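Local structure of glycoside Hydrolase (Bacteroides uniformis, 5T99) at residues Val24-Ser29 / Thr283-Phe288; Lys101-Gly106 / Val172-Asp177; Glu687-Ala692 / Glu702-Thr707. The protein probably hydrolyses galactosidic linkages in agarose breakdown as a family 2 glycoside hydrolase, and binds the sugar mimic d-galacto-isofagomine in its pocket. One frame throughout, in Å; residues are numbered along the deposited sequence.

Contact 1 of 3, residues Val24-Ser29 / Thr283-Phe288; sequences VTDGIS and TYFTDF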
ATOM      1  N   VAL A  24      -2.742  30.865   9.187  1.00 60.62           N
ATOM      2  CA  VAL A  24      -1.472  30.206   8.766  1.00 62.31           C
ATOM      3  C   VAL A  24      -1.458  28.658   8.897  1.00 63.45           C
ATOM      4  O   VAL A  24      -0.661  27.987   8.227  1.00 61.83           O
ATOM      5  CB  VAL A  24      -0.223  30.821   9.477  1.00 62.70           C
ATOM      6  CG1 VAL A  24      -0.117  32.312   9.169  1.00 62.28           C
ATOM      7  CG2 VAL A  24      -0.219  30.584  10.991  1.00 61.84           C
ATOM      8  N   THR A  25      -2.343  28.109   9.736  1.00 63.34           N
ATOM      9  CA  THR A  25      -2.371  26.672  10.072  1.00 61.31           C
ATOM     10  C   THR A  25      -3.327  25.871   9.161  1.00 60.95           C
ATOM     11  O   THR A  25      -4.535  26.155   9.107  1.00 59.90           O
ATOM     12  CB  THR A  25      -2.756  26.478  11.561  1.00 58.59           C
ATOM     13  OG1 THR A  25      -1.815  27.181  12.387  1.00 54.95           O
ATOM     14  CG2 THR A  25      -2.762  25.010  11.956  1.00 57.43           C
ATOM     15  N   ASP A  26      -2.765  24.874   8.463  1.00 58.67           N
ATOM     16  CA  ASP A  26      -3.499  23.991   7.546  1.00 54.62           C
ATOM     17  C   ASP A  26      -3.665  22.569   8.131  1.00 52.19           C
ATOM     18  O   ASP A  26      -3.164  21.573   7.576  1.00 51.09           O
ATOM     19  CB  ASP A  26      -2.791  23.952   6.177  1.00 54.00           C
ATOM     20  CG  ASP A  26      -3.560  23.131   5.126  1.00 53.99           C
ATOM     21  OD1 ASP A  26      -4.811  23.060   5.188  1.00 54.69           O
ATOM     22  OD2 ASP A  26      -2.902  22.549   4.233  1.00 51.29           O
ATOM     23  N   GLY A  27      -4.374  22.490   9.257  1.00 48.68           N
ATOM     24  CA  GLY A  27      -4.773  21.208   9.853  1.00 44.73           C
ATOM     25  C   GLY A  27      -3.681  20.492  10.627  1.00 40.86           C
ATOM     26  O   GLY A  27      -2.715  20.008  10.034  1.00 40.70           O
ATOM     27  N   ILE A  28      -3.842  20.406  11.950  1.00 37.33           N
ATOM     28  CA  ILE A  28      -2.861  19.732  12.823  1.00 34.07           C
ATOM     29  C   ILE A  28      -3.395  18.419  13.363  1.00 29.83           C
ATOM     30  O   ILE A  28      -4.601  18.195  13.406  1.00 28.82           O
ATOM     31  CB  ILE A  28      -2.391  20.628  13.998  1.00 35.69           C
ATOM     32  CG1 ILE A  28      -3.516  20.867  15.029  1.00 36.74           C
ATOM     33  CG2 ILE A  28      -1.858  21.951  13.456  1.00 35.73           C
ATOM     34  CD1 ILE A  28      -3.063  21.616  16.262  1.00 37.55           C
ATOM     35  N   SER A  29      -2.474  17.575  13.803  1.00 27.99           N
ATOM     36  CA  SER A  29      -2.799  16.252  14.311  1.00 27.09           C
ATOM     37  C   SER A  29      -3.633  16.316  15.584  1.00 26.30           C
ATOM     38  O   SER A  29      -3.286  17.030  16.518  1.00 26.99           O
ATOM     39  CB  SER A  29      -1.528  15.456  14.597  1.00 27.06           C
ATOM     40  OG  SER A  29      -1.843  14.197  15.180  1.00 27.60           O
ATOM     41  N   THR A 283      -4.593  29.525   4.774  1.00 18.52           N
ATOM     42  CA  THR A 283      -3.431  29.000   4.071  1.00 18.71           C
ATOM     43  C   THR A 283      -3.677  27.523   3.895  1.00 19.37           C
ATOM     44  O   THR A 283      -4.034  26.848   4.852  1.00 19.93           O
ATOM     45  CB  THR A 283      -2.126  29.208   4.862  1.00 18.63           C
ATOM     46  OG1 THR A 283      -1.895  30.609   5.070  1.00 18.83           O
ATOM     47  CG2 THR A 283      -0.930  28.625   4.111  1.00 18.95           C
ATOM     48  N   TYR A 284      -3.464  27.022   2.679  1.00 20.00           N
ATOM     49  CA  TYR A 284      -3.825  25.651   2.313  1.00 19.65           C
ATOM     50  C   TYR A 284      -2.780  25.091   1.360  1.00 19.59           C
ATOM     51  O   TYR A 284      -2.535  25.665   0.294  1.00 19.22           O
ATOM     52  CB  TYR A 284      -5.190  25.665   1.635  1.00 20.62           C
ATOM     53  CG  TYR A 284      -5.829  24.317   1.363  1.00 21.21           C
ATOM     54  CD1 TYR A 284      -6.742  23.757   2.269  1.00 21.71           C
ATOM     55  CD2 TYR A 284      -5.561  23.621   0.192  1.00 21.40           C
ATOM     56  CE1 TYR A 284      -7.362  22.542   2.011  1.00 21.98           C
ATOM     57  CE2 TYR A 284      -6.175  22.403  -0.074  1.00 22.34           C
ATOM     58  CZ  TYR A 284      -7.076  21.869   0.838  1.00 22.44           C
ATOM     59  OH  TYR A 284      -7.680  20.660   0.579  1.00 23.61           O
ATOM     60  N   PHE A 285      -2.182  23.969   1.747  1.00 19.19           N
ATOM     61  CA  PHE A 285      -1.109  23.349   0.996  1.00 19.08           C
ATOM     62  C   PHE A 285      -1.613  22.147   0.186  1.00 18.46           C
ATOM     63  O   PHE A 285      -2.501  21.418   0.637  1.00 17.34           O
ATOM     64  CB  PHE A 285       0.006  22.921   1.948  1.00 19.68           C
ATOM     65  CG  PHE A 285       0.770  24.073   2.544  1.00 20.21           C
ATOM     66  CD1 PHE A 285       1.860  24.640   1.860  1.00 20.66           C
ATOM     67  CD2 PHE A 285       0.422  24.588   3.789  1.00 20.58           C
ATOM     68  CE1 PHE A 285       2.584  25.689   2.406  1.00 20.48           C
ATOM     69  CE2 PHE A 285       1.144  25.644   4.343  1.00 20.89           C
ATOM     70  CZ  PHE A 285       2.221  26.199   3.648  1.00 20.88           C
ATOM     71  N   THR A 286      -1.048  21.975  -1.011  1.00 17.95           N
ATOM     72  CA  THR A 286      -1.319  20.824  -1.876  1.00 18.05           C
ATOM     73  C   THR A 286       0.001  20.357  -2.515  1.00 18.31           C
ATOM     74  O   THR A 286       0.720  21.146  -3.128  1.00 17.73           O
ATOM     75  CB  THR A 286      -2.316  21.163  -3.012  1.00 18.06           C
ATOM     76  OG1 THR A 286      -3.525  21.719  -2.480  1.00 17.43           O
ATOM     77  CG2 THR A 286      -2.661  19.906  -3.832  1.00 18.00           C
ATOM     78  N   ASP A 287       0.315  19.073  -2.378  1.00 18.61           N
ATOM     79  CA  ASP A 287       1.475  18.511  -3.057  1.00 18.51           C
ATOM     80  C   ASP A 287       1.032  18.075  -4.434  1.00 17.78           C
ATOM     81  O   ASP A 287      -0.096  17.587  -4.596  1.00 18.08           O
ATOM     82  CB  ASP A 287       2.051  17.340  -2.270  1.00 19.63           C
ATOM     83  CG  ASP A 287       2.789  17.786  -1.017  1.00 20.73           C
ATOM     84  OD1 ASP A 287       3.512  18.809  -1.059  1.00 22.22           O
ATOM     85  OD2 ASP A 287       2.662  17.106   0.012  1.00 21.65           O
ATOM     86  N   PHE A 288       1.890  18.292  -5.431  1.00 16.80           N
ATOM     87  CA  PHE A 288       1.576  17.897  -6.805  1.00 15.97           C
ATOM     88  C   PHE A 288       2.829  17.673  -7.634  1.00 15.56           C
ATOM     89  O   PHE A 288       3.914  18.114  -7.259  1.00 15.86           O
ATOM     90  CB  PHE A 288       0.654  18.924  -7.480  1.00 15.92           C
ATOM     91  CG  PHE A 288       1.354  20.188  -7.925  1.00 15.86           C
ATOM     92  CD1 PHE A 288       1.892  20.291  -9.199  1.00 15.66           C
ATOM     93  CD2 PHE A 288       1.470  21.276  -7.066  1.00 16.00           C
ATOM     94  CE1 PHE A 288       2.543  21.447  -9.610  1.00 15.89           C
ATOM     95  CE2 PHE A 288       2.116  22.437  -7.471  1.00 15.92           C
ATOM     96  CZ  PHE A 288       2.645  22.527  -8.747  1.00 15.86           C
TER
HETATM   97  O   HOH W   1      -4.466  21.000   2.688  1.00 31.44           O

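Contact 2 of 3, residues Lys101-Gly106 / Val172-Asp177; sequences KIVRIG and VWLRVD. With EDO (1,2-ethanediol), chain M.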
ATOM      1  N   LYS A 101     -14.088  30.736  15.451  1.00 31.65           N
ATOM      2  CA  LYS A 101     -13.485  30.038  14.326  1.00 31.17           C
ATOM      3  C   LYS A 101     -14.396  28.918  13.875  1.00 28.98           C
ATOM      4  O   LYS A 101     -15.236  28.445  14.640  1.00 27.59           O
ATOM      5  CB  LYS A 101     -12.130  29.440  14.727  1.00 32.95           C
ATOM      6  CG  LYS A 101     -10.905  30.333  14.567  1.00 35.61           C
ATOM      7  CD  LYS A 101     -11.189  31.826  14.620  1.00 37.17           C
ATOM      8  CE  LYS A 101      -9.908  32.629  14.732  1.00 38.96           C
ATOM      9  NZ  LYS A 101     -10.212  34.067  14.503  1.00 41.47           N
ATOM     10  N   ILE A 102     -14.213  28.494  12.626  1.00 27.94           N
ATOM     11  CA  ILE A 102     -14.821  27.260  12.129  1.00 27.50           C
ATOM     12  C   ILE A 102     -13.896  26.138  12.568  1.00 25.82           C
ATOM     13  O   ILE A 102     -12.691  26.209  12.361  1.00 24.89           O
ATOM     14  CB  ILE A 102     -14.967  27.233  10.597  1.00 28.02           C
ATOM     15  CG1 ILE A 102     -15.714  28.478  10.075  1.00 28.69           C
ATOM     16  CG2 ILE A 102     -15.662  25.952  10.150  1.00 28.33           C
ATOM     17  CD1 ILE A 102     -17.133  28.646  10.574  1.00 28.78           C
ATOM     18  N   VAL A 103     -14.463  25.116  13.192  1.00 25.94           N
ATOM     19  CA  VAL A 103     -13.681  24.021  13.756  1.00 25.81           C
ATOM     20  C   VAL A 103     -14.247  22.717  13.223  1.00 24.77           C
ATOM     21  O   VAL A 103     -15.442  22.487  13.326  1.00 25.25           O
ATOM     22  CB  VAL A 103     -13.724  24.034  15.293  1.00 26.51           C
ATOM     23  CG1 VAL A 103     -12.852  22.913  15.869  1.00 26.95           C
ATOM     24  CG2 VAL A 103     -13.269  25.398  15.813  1.00 26.91           C
ATOM     25  N   ARG A 104     -13.384  21.897  12.622  1.00 24.27           N
ATOM     26  CA  ARG A 104     -13.763  20.601  12.046  1.00 23.48           C
ATOM     27  C   ARG A 104     -12.758  19.533  12.470  1.00 22.72           C
ATOM     28  O   ARG A 104     -11.590  19.848  12.725  1.00 21.76           O
ATOM     29  CB  ARG A 104     -13.791  20.682  10.522  1.00 23.64           C
ATOM     30  CG  ARG A 104     -14.784  21.692   9.944  1.00 24.27           C
ATOM     31  CD  ARG A 104     -14.502  21.951   8.465  1.00 24.92           C
ATOM     32  NE  ARG A 104     -13.285  22.756   8.258  1.00 25.08           N
ATOM     33  CZ  ARG A 104     -12.449  22.682   7.210  1.00 24.81           C
ATOM     34  NH1 ARG A 104     -12.643  21.815   6.213  1.00 24.59           N
ATOM     35  NH2 ARG A 104     -11.380  23.491   7.166  1.00 24.48           N
ATOM     36  N   ILE A 105     -13.220  18.287  12.565  1.00 21.78           N
ATOM     37  CA  ILE A 105     -12.346  17.156  12.820  1.00 21.87           C
ATOM     38  C   ILE A 105     -12.427  16.225  11.618  1.00 22.00           C
ATOM     39  O   ILE A 105     -13.510  15.750  11.261  1.00 21.63           O
ATOM     40  CB  ILE A 105     -12.707  16.366  14.095  1.00 21.94           C
ATOM     41  CG1 ILE A 105     -12.928  17.296  15.290  1.00 22.05           C
ATOM     42  CG2 ILE A 105     -11.621  15.341  14.417  1.00 21.92           C
ATOM     43  CD1 ILE A 105     -11.720  18.085  15.719  1.00 22.17           C
ATOM     44  N   GLY A 106     -11.276  15.982  11.002  1.00 20.63           N
ATOM     45  CA  GLY A 106     -11.187  15.136   9.838  1.00 20.65           C
ATOM     46  C   GLY A 106     -10.679  13.776  10.269  1.00 20.54           C
ATOM     47  O   GLY A 106      -9.654  13.681  10.952  1.00 19.95           O
ATOM     48  N   VAL A 172      -6.179  11.435  12.349  1.00 19.53           N
ATOM     49  CA  VAL A 172      -7.288  12.327  12.651  1.00 20.08           C
ATOM     50  C   VAL A 172      -6.723  13.740  12.686  1.00 20.49           C
ATOM     51  O   VAL A 172      -5.607  13.941  13.165  1.00 20.80           O
ATOM     52  CB  VAL A 172      -7.946  11.949  13.998  1.00 20.60           C
ATOM     53  CG1 VAL A 172      -9.128  12.858  14.304  1.00 21.13           C
ATOM     54  CG2 VAL A 172      -8.410  10.494  13.968  1.00 20.86           C
ATOM     55  N   TRP A 173      -7.483  14.708  12.183  1.00 20.72           N
ATOM     56  CA  TRP A 173      -6.990  16.079  12.002  1.00 21.56           C
ATOM     57  C   TRP A 173      -7.932  17.121  12.609  1.00 22.75           C
ATOM     58  O   TRP A 173      -9.144  17.023  12.459  1.00 23.78           O
ATOM     59  CB  TRP A 173      -6.780  16.373  10.513  1.00 20.89           C
ATOM     60  CG  TRP A 173      -5.857  15.400   9.883  1.00 20.39           C
ATOM     61  CD1 TRP A 173      -6.204  14.265   9.220  1.00 20.26           C
ATOM     62  CD2 TRP A 173      -4.427  15.432   9.906  1.00 20.25           C
ATOM     63  NE1 TRP A 173      -5.084  13.599   8.810  1.00 20.51           N
ATOM     64  CE2 TRP A 173      -3.975  14.289   9.218  1.00 20.20           C
ATOM     65  CE3 TRP A 173      -3.482  16.316  10.443  1.00 20.24           C
ATOM     66  CZ2 TRP A 173      -2.618  14.007   9.036  1.00 20.14           C
ATOM     67  CZ3 TRP A 173      -2.124  16.036  10.271  1.00 20.31           C
ATOM     68  CH2 TRP A 173      -1.708  14.891   9.562  1.00 20.51           C
ATOM     69  N   LEU A 174      -7.356  18.096  13.303  1.00 22.99           N
ATOM     70  CA  LEU A 174      -8.078  19.266  13.775  1.00 23.91           C
ATOM     71  C   LEU A 174      -7.840  20.411  12.795  1.00 23.25           C
ATOM     72  O   LEU A 174      -6.698  20.709  12.465  1.00 22.77           O
ATOM     73  CB  LEU A 174      -7.583  19.657  15.174  1.00 24.98           C
ATOM     74  CG  LEU A 174      -8.068  20.988  15.763  1.00 25.79           C
ATOM     75  CD1 LEU A 174      -9.540  20.899  16.127  1.00 25.29           C
ATOM     76  CD2 LEU A 174      -7.205  21.364  16.965  1.00 26.28           C
ATOM     77  N   ARG A 175      -8.917  21.050  12.350  1.00 24.29           N
ATOM     78  CA  ARG A 175      -8.850  22.160  11.396  1.00 25.30           C
ATOM     79  C   ARG A 175      -9.561  23.356  12.003  1.00 25.75           C
ATOM     80  O   ARG A 175     -10.771  23.308  12.256  1.00 27.02           O
ATOM     81  CB  ARG A 175      -9.486  21.761  10.061  1.00 25.86           C
ATOM     82  CG  ARG A 175      -8.609  20.811   9.251  1.00 26.93           C
ATOM     83  CD  ARG A 175      -9.392  19.922   8.296  1.00 27.62           C
ATOM     84  NE  ARG A 175      -8.608  18.754   7.880  1.00 28.39           N
ATOM     85  CZ  ARG A 175      -9.097  17.672   7.260  1.00 29.06           C
ATOM     86  NH1 ARG A 175     -10.399  17.574   6.938  1.00 28.64           N
ATOM     87  NH2 ARG A 175      -8.267  16.669   6.949  1.00 29.14           N
ATOM     88  N   VAL A 176      -8.799  24.413  12.269  1.00 25.85           N
ATOM     89  CA  VAL A 176      -9.324  25.630  12.843  1.00 26.13           C
ATOM     90  C   VAL A 176      -9.161  26.692  11.770  1.00 26.89           C
ATOM     91  O   VAL A 176      -8.036  27.028  11.399  1.00 26.48           O
ATOM     92  CB  VAL A 176      -8.560  26.014  14.124  1.00 27.06           C
ATOM     93  CG1 VAL A 176      -9.024  27.373  14.657  1.00 27.50           C
ATOM     94  CG2 VAL A 176      -8.750  24.938  15.183  1.00 27.18           C
ATOM     95  N   ASP A 177     -10.280  27.203  11.263  1.00 27.24           N
ATOM     96  CA  ASP A 177     -10.267  28.202  10.201  1.00 27.14           C
ATOM     97  C   ASP A 177     -10.997  29.489  10.592  1.00 25.88           C
ATOM     98  O   ASP A 177     -11.859  29.474  11.465  1.00 26.19           O
ATOM     99  CB  ASP A 177     -10.898  27.613   8.937  1.00 28.24           C
ATOM    100  CG  ASP A 177      -9.988  26.624   8.241  1.00 29.59           C
ATOM    101  OD1 ASP A 177      -9.306  27.024   7.282  1.00 29.35           O
ATOM    102  OD2 ASP A 177      -9.940  25.450   8.661  1.00 31.87           O
TER
HETATM  103  C1  EDO M 911     -16.416  28.585  18.995  1.00 29.82           C
HETATM  104  O1  EDO M 911     -16.510  29.962  19.391  1.00 28.92           O
HETATM  105  C2  EDO M 911     -17.186  28.290  17.711  1.00 30.28           C
HETATM  106  O2  EDO M 911     -16.973  29.286  16.698  1.00 31.44           O
HETATM  107  O   HOH W   2     -12.087  24.553   9.965  1.00 16.01           O

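Contact 3 of 3, residues Glu687-Ala692 / Glu702-Thr707; sequences ELTVKA and EKTIRT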
ATOM      1  N   GLU A 687      29.288 -27.049  -0.591  1.00 45.04           N
ATOM      2  CA  GLU A 687      28.900 -25.766  -1.183  1.00 44.06           C
ATOM      3  C   GLU A 687      28.555 -25.797  -2.680  1.00 42.27           C
ATOM      4  O   GLU A 687      29.308 -26.310  -3.507  1.00 43.42           O
ATOM      5  CB  GLU A 687      29.926 -24.673  -0.856  1.00 45.29           C
ATOM      6  CG  GLU A 687      31.232 -24.647  -1.640  1.00 46.71           C
ATOM      7  CD  GLU A 687      32.161 -23.522  -1.166  1.00 48.61           C
ATOM      8  OE1 GLU A 687      31.829 -22.811  -0.179  1.00 48.16           O
ATOM      9  OE2 GLU A 687      33.232 -23.339  -1.781  1.00 49.63           O
ATOM     10  N   LEU A 688      27.395 -25.219  -2.987  1.00 38.28           N
ATOM     11  CA  LEU A 688      26.839 -25.154  -4.322  1.00 36.93           C
ATOM     12  C   LEU A 688      26.902 -23.697  -4.809  1.00 35.45           C
ATOM     13  O   LEU A 688      26.263 -22.810  -4.224  1.00 36.69           O
ATOM     14  CB  LEU A 688      25.390 -25.654  -4.266  1.00 36.76           C
ATOM     15  CG  LEU A 688      24.612 -25.842  -5.563  1.00 36.31           C
ATOM     16  CD1 LEU A 688      25.313 -26.839  -6.465  1.00 36.08           C
ATOM     17  CD2 LEU A 688      23.198 -26.300  -5.247  1.00 36.46           C
ATOM     18  N   THR A 689      27.676 -23.448  -5.863  1.00 31.99           N
ATOM     19  CA  THR A 689      27.918 -22.093  -6.343  1.00 30.66           C
ATOM     20  C   THR A 689      27.386 -21.904  -7.769  1.00 28.57           C
ATOM     21  O   THR A 689      27.601 -22.744  -8.633  1.00 28.14           O
ATOM     22  CB  THR A 689      29.422 -21.758  -6.278  1.00 30.72           C
ATOM     23  OG1 THR A 689      29.865 -21.828  -4.917  1.00 31.42           O
ATOM     24  CG2 THR A 689      29.703 -20.364  -6.819  1.00 30.24           C
ATOM     25  N   VAL A 690      26.691 -20.788  -7.994  1.00 27.05           N
ATOM     26  CA  VAL A 690      26.158 -20.445  -9.316  1.00 26.15           C
ATOM     27  C   VAL A 690      26.861 -19.198  -9.825  1.00 25.60           C
ATOM     28  O   VAL A 690      27.039 -18.236  -9.081  1.00 24.38           O
ATOM     29  CB  VAL A 690      24.617 -20.250  -9.333  1.00 25.53           C
ATOM     30  CG1 VAL A 690      24.144 -19.140  -8.398  1.00 24.91           C
ATOM     31  CG2 VAL A 690      24.148 -19.980 -10.755  1.00 25.96           C
ATOM     32  N   LYS A 691      27.258 -19.238 -11.092  1.00 25.38           N
ATOM     33  CA  LYS A 691      27.916 -18.125 -11.741  1.00 26.37           C
ATOM     34  C   LYS A 691      27.107 -17.722 -12.959  1.00 25.71           C
ATOM     35  O   LYS A 691      26.822 -18.563 -13.806  1.00 25.29           O
ATOM     36  CB  LYS A 691      29.327 -18.523 -12.151  1.00 27.58           C
ATOM     37  CG  LYS A 691      30.255 -18.726 -10.966  1.00 29.04           C
ATOM     38  CD  LYS A 691      31.688 -19.003 -11.402  1.00 29.51           C
ATOM     39  CE  LYS A 691      32.526 -19.436 -10.212  1.00 30.31           C
ATOM     40  NZ  LYS A 691      33.915 -19.740 -10.611  1.00 31.62           N
ATOM     41  N   ALA A 692      26.753 -16.437 -13.034  1.00 25.30           N
ATOM     42  CA  ALA A 692      25.984 -15.882 -14.143  1.00 25.73           C
ATOM     43  C   ALA A 692      26.907 -15.087 -15.056  1.00 26.64           C
ATOM     44  O   ALA A 692      27.696 -14.262 -14.577  1.00 25.95           O
ATOM     45  CB  ALA A 692      24.867 -14.991 -13.619  1.00 25.41           C
ATOM     46  N   GLU A 702      27.365 -13.771  -8.992  1.00 29.30           N
ATOM     47  CA  GLU A 702      27.458 -15.126  -8.444  1.00 31.75           C
ATOM     48  C   GLU A 702      26.917 -15.241  -7.015  1.00 31.10           C
ATOM     49  O   GLU A 702      26.927 -14.279  -6.253  1.00 29.99           O
ATOM     50  CB  GLU A 702      28.893 -15.703  -8.593  1.00 33.47           C
ATOM     51  CG  GLU A 702      29.930 -15.415  -7.514  1.00 35.30           C
ATOM     52  CD  GLU A 702      31.202 -16.250  -7.713  1.00 37.26           C
ATOM     53  OE1 GLU A 702      31.747 -16.281  -8.839  1.00 36.69           O
ATOM     54  OE2 GLU A 702      31.651 -16.897  -6.748  1.00 38.33           O
ATOM     55  N   LYS A 703      26.403 -16.422  -6.688  1.00 31.74           N
ATOM     56  CA  LYS A 703      25.933 -16.725  -5.343  1.00 33.90           C
ATOM     57  C   LYS A 703      26.406 -18.113  -4.959  1.00 33.79           C
ATOM     58  O   LYS A 703      26.563 -18.989  -5.813  1.00 33.06           O
ATOM     59  CB  LYS A 703      24.405 -16.669  -5.246  1.00 36.18           C
ATOM     60  CG  LYS A 703      23.776 -15.313  -5.522  1.00 38.54           C
ATOM     61  CD  LYS A 703      24.027 -14.307  -4.407  1.00 40.71           C
ATOM     62  CE  LYS A 703      23.406 -12.964  -4.768  1.00 41.72           C
ATOM     63  NZ  LYS A 703      23.632 -11.951  -3.708  1.00 42.29           N
ATOM     64  N   THR A 704      26.624 -18.294  -3.661  1.00 34.00           N
ATOM     65  CA  THR A 704      27.054 -19.556  -3.090  1.00 33.49           C
ATOM     66  C   THR A 704      26.115 -19.875  -1.938  1.00 33.08           C
ATOM     67  O   THR A 704      25.837 -19.000  -1.113  1.00 32.21           O
ATOM     68  CB  THR A 704      28.515 -19.441  -2.586  1.00 33.77           C
ATOM     69  OG1 THR A 704      29.401 -19.411  -3.708  1.00 32.34           O
ATOM     70  CG2 THR A 704      28.906 -20.618  -1.689  1.00 34.63           C
ATOM     71  N   ILE A 705      25.633 -21.116  -1.886  1.00 33.99           N
ATOM     72  CA  ILE A 705      24.936 -21.633  -0.692  1.00 35.29           C
ATOM     73  C   ILE A 705      25.694 -22.824  -0.096  1.00 35.62           C
ATOM     74  O   ILE A 705      26.327 -23.597  -0.820  1.00 35.12           O
ATOM     75  CB  ILE A 705      23.455 -22.021  -0.960  1.00 36.00           C
ATOM     76  CG1 ILE A 705      23.324 -23.046  -2.092  1.00 35.60           C
ATOM     77  CG2 ILE A 705      22.626 -20.777  -1.267  1.00 36.32           C
ATOM     78  CD1 ILE A 705      21.936 -23.630  -2.218  1.00 35.91           C
ATOM     79  N   ARG A 706      25.605 -22.963   1.223  1.00 36.39           N
ATOM     80  CA  ARG A 706      26.341 -23.983   1.955  1.00 37.40           C
ATOM     81  C   ARG A 706      25.401 -24.849   2.782  1.00 34.56           C
ATOM     82  O   ARG A 706      24.433 -24.345   3.353  1.00 32.31           O
ATOM     83  CB  ARG A 706      27.386 -23.319   2.859  1.00 40.27           C
ATOM     84  CG  ARG A 706      28.502 -22.658   2.070  1.00 43.65           C
ATOM     85  CD  ARG A 706      29.564 -22.055   2.966  1.00 46.32           C
ATOM     86  NE  ARG A 706      30.640 -21.432   2.196  1.00 49.71           N
ATOM     87  CZ  ARG A 706      30.585 -20.228   1.611  1.00 52.30           C
ATOM     88  NH1 ARG A 706      29.488 -19.467   1.673  1.00 54.17           N
ATOM     89  NH2 ARG A 706      31.645 -19.776   0.940  1.00 52.62           N
ATOM     90  N   THR A 707      25.688 -26.154   2.826  1.00 32.51           N
ATOM     91  CA  THR A 707      25.099 -27.056   3.812  1.00 30.70           C
ATOM     92  C   THR A 707      25.458 -26.497   5.179  1.00 30.35           C
ATOM     93  O   THR A 707      26.632 -26.373   5.489  1.00 30.35           O
ATOM     94  CB  THR A 707      25.689 -28.482   3.715  1.00 30.83           C
ATOM     95  OG1 THR A 707      25.706 -28.932   2.352  1.00 29.41           O
ATOM     96  CG2 THR A 707      24.888 -29.458   4.564  1.00 31.44           C
TER

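Contact 1 of 3, residues Val24-Ser29 / Thr283-Phe288
Thr283 meets the N-terminal arm first: its OG1 sits 3.7 Å from Val24 CA, although the hydroxyl's hydrogen bond goes to Ser23 O and Val24 itself is poorly ordered. Here the segment leading into strand 28-29 touches, at Thr283-Phe285, the outer strand 279-288 of a four-stranded antiparallel sheet, in a domain with the immunoglobulin-like fold usual for family 2 enzymes. The carbonyl of Thr283 faces Asp26, O to CB 3.4 Å. Tyr284 turns its side chain the other way, toward strand 180-194, yet its ring still passes Asp26, with CD1 3.6 Å from OD1 and the ring and carboxylate planes 45° apart. The main attachment comes at Phe285, whose N gives a nearly straight hydrogen bond (173°) of 3.0 Å to Asp26 OD2, coming in from above the carboxylate plane. CG of Asp26 stands opposite the backbone N (chi1 -176°), which carries OD2 to the Phe285 N-H. Cut back to an alanine, this position would probably leave the Phe285 N-H and water 1 without their carboxylate partner. Water 1 finishes the arrangement, donating to Asp26 OD2 (2.7 Å) and to Phe285 O (2.9 Å) while lying 3.2 Å above the centre of the Tyr284 ring.

Contact 2 of 3, residues Lys101-Gly106 / Val172-Asp177
Arg104 and Asp177 form the salt bridge of this strand pair, NH2 to OD2 at 2.9 Å. The carboxylate oxygen lies in the guanidinium plane, whereas the NH2 approaches from above the carboxylate plane; the two groups are turned 58° apart. A bend at chi3 (-73°) brings the arginine tip to the aspartate, and NE is then placed to donate to water 2 at 2.8 Å, which also sits 2.7 Å from Asp177 OD2. Arg175 lies alongside, its CD over one guanidinium face of Arg104, and runs on in extended form until its own guanidinium face covers Gly106, with NH1 3.9 Å from CA. A beta carbon at Gly106 would collide with that NH1. Glu134 OE2 makes salt bridges with the NH1 of both arginines, which probably eases the closeness of the two like charges.

The other sheet face is apolar. Leu174 CD1 touches both Ile105 CD1, 3.6 Å away, and Val103 CG1, while Ile105 CG2 presses on Val172 CG1 at 3.5 Å. At the far end, Lys101 lays its CG against Val176 CG1, also at 3.5 Å.

What sets these positions is a regular antiparallel ladder: Ile102 with Asp177, Arg104 with Arg175 and Gly106 with Trp173 each exchange two backbone hydrogen bonds. The pair belongs to the sugar-binding domain, a jelly-roll-like beta sandwich in this family. Here strands 102-107 and 172-177 are the central two of a four-stranded antiparallel sheet, bordered by strand 133-136 beyond the first and strand 28-29 beyond the second.

Contact 3 of 3, residues Glu687-Ala692 / Glu702-Thr707
Glu687 runs side by side with Arg706, and its OE1 forms a salt bridge to NE at 3.0 Å, with NH2 of the same arginine 3.2 Å from that oxygen. The carboxylate and guanidinium planes stand 66° apart. Arg706 is extended as far as NE and then twists (chi4 79°), which brings one guanidinium face over the methyl CG2 of Thr704, 3.5 Å from the plane. Next along this face, Thr689 and Thr704 join their OG1 atoms by a hydrogen bond of 2.7 Å.

Strands 687-693 and 699-706 make an antiparallel beta hairpin at one border of a four-stranded sheet. Leu688 with Ile705 and Val690 with Lys703 are its hydrogen-bonded pairs. Their side chains lie on the opposite face, where Leu688 CB touches Ile705 CG1 at 4.0 Å and Leu688 and Val690 continue inward onto strands 613-616 and 626-633.

Glu702 closes the threonine face toward the turn. Its CG lies between its backbone N and carbonyl carbon (chi1 87°), and the chain then runs beside Lys691. OE1 meets the lysine's carbon chain, 3.5 Å from CE, while NZ stays 4.5 Å away, beyond salt-bridge range; Lys691 also makes a cation-pi contact with Phe641.

Contacts 1 and 2 are neighbours, their centres 12 Å apart, and contact 2 is nested along the chain inside the loop that contact 1 closes. They join directly where Ile28 O approaches Leu174 N at 2.8 Å, a probable hydrogen bond, and where Trp173 CE3 packs 3.6 Å from Ile28 C. The same segment bonds first, through Asp26, to strand 279-288 and then, through Ile28, to strand 172-177. Contact 3 lies on the opposite side of the chain's centre, 53 Å from contact 1 and 59 Å from contact 2 between centres. None of the three supplies a residue lining the d-galacto-isofagomine pocket, though Arg161, which does, lies in the chain between the two strands of contact 2.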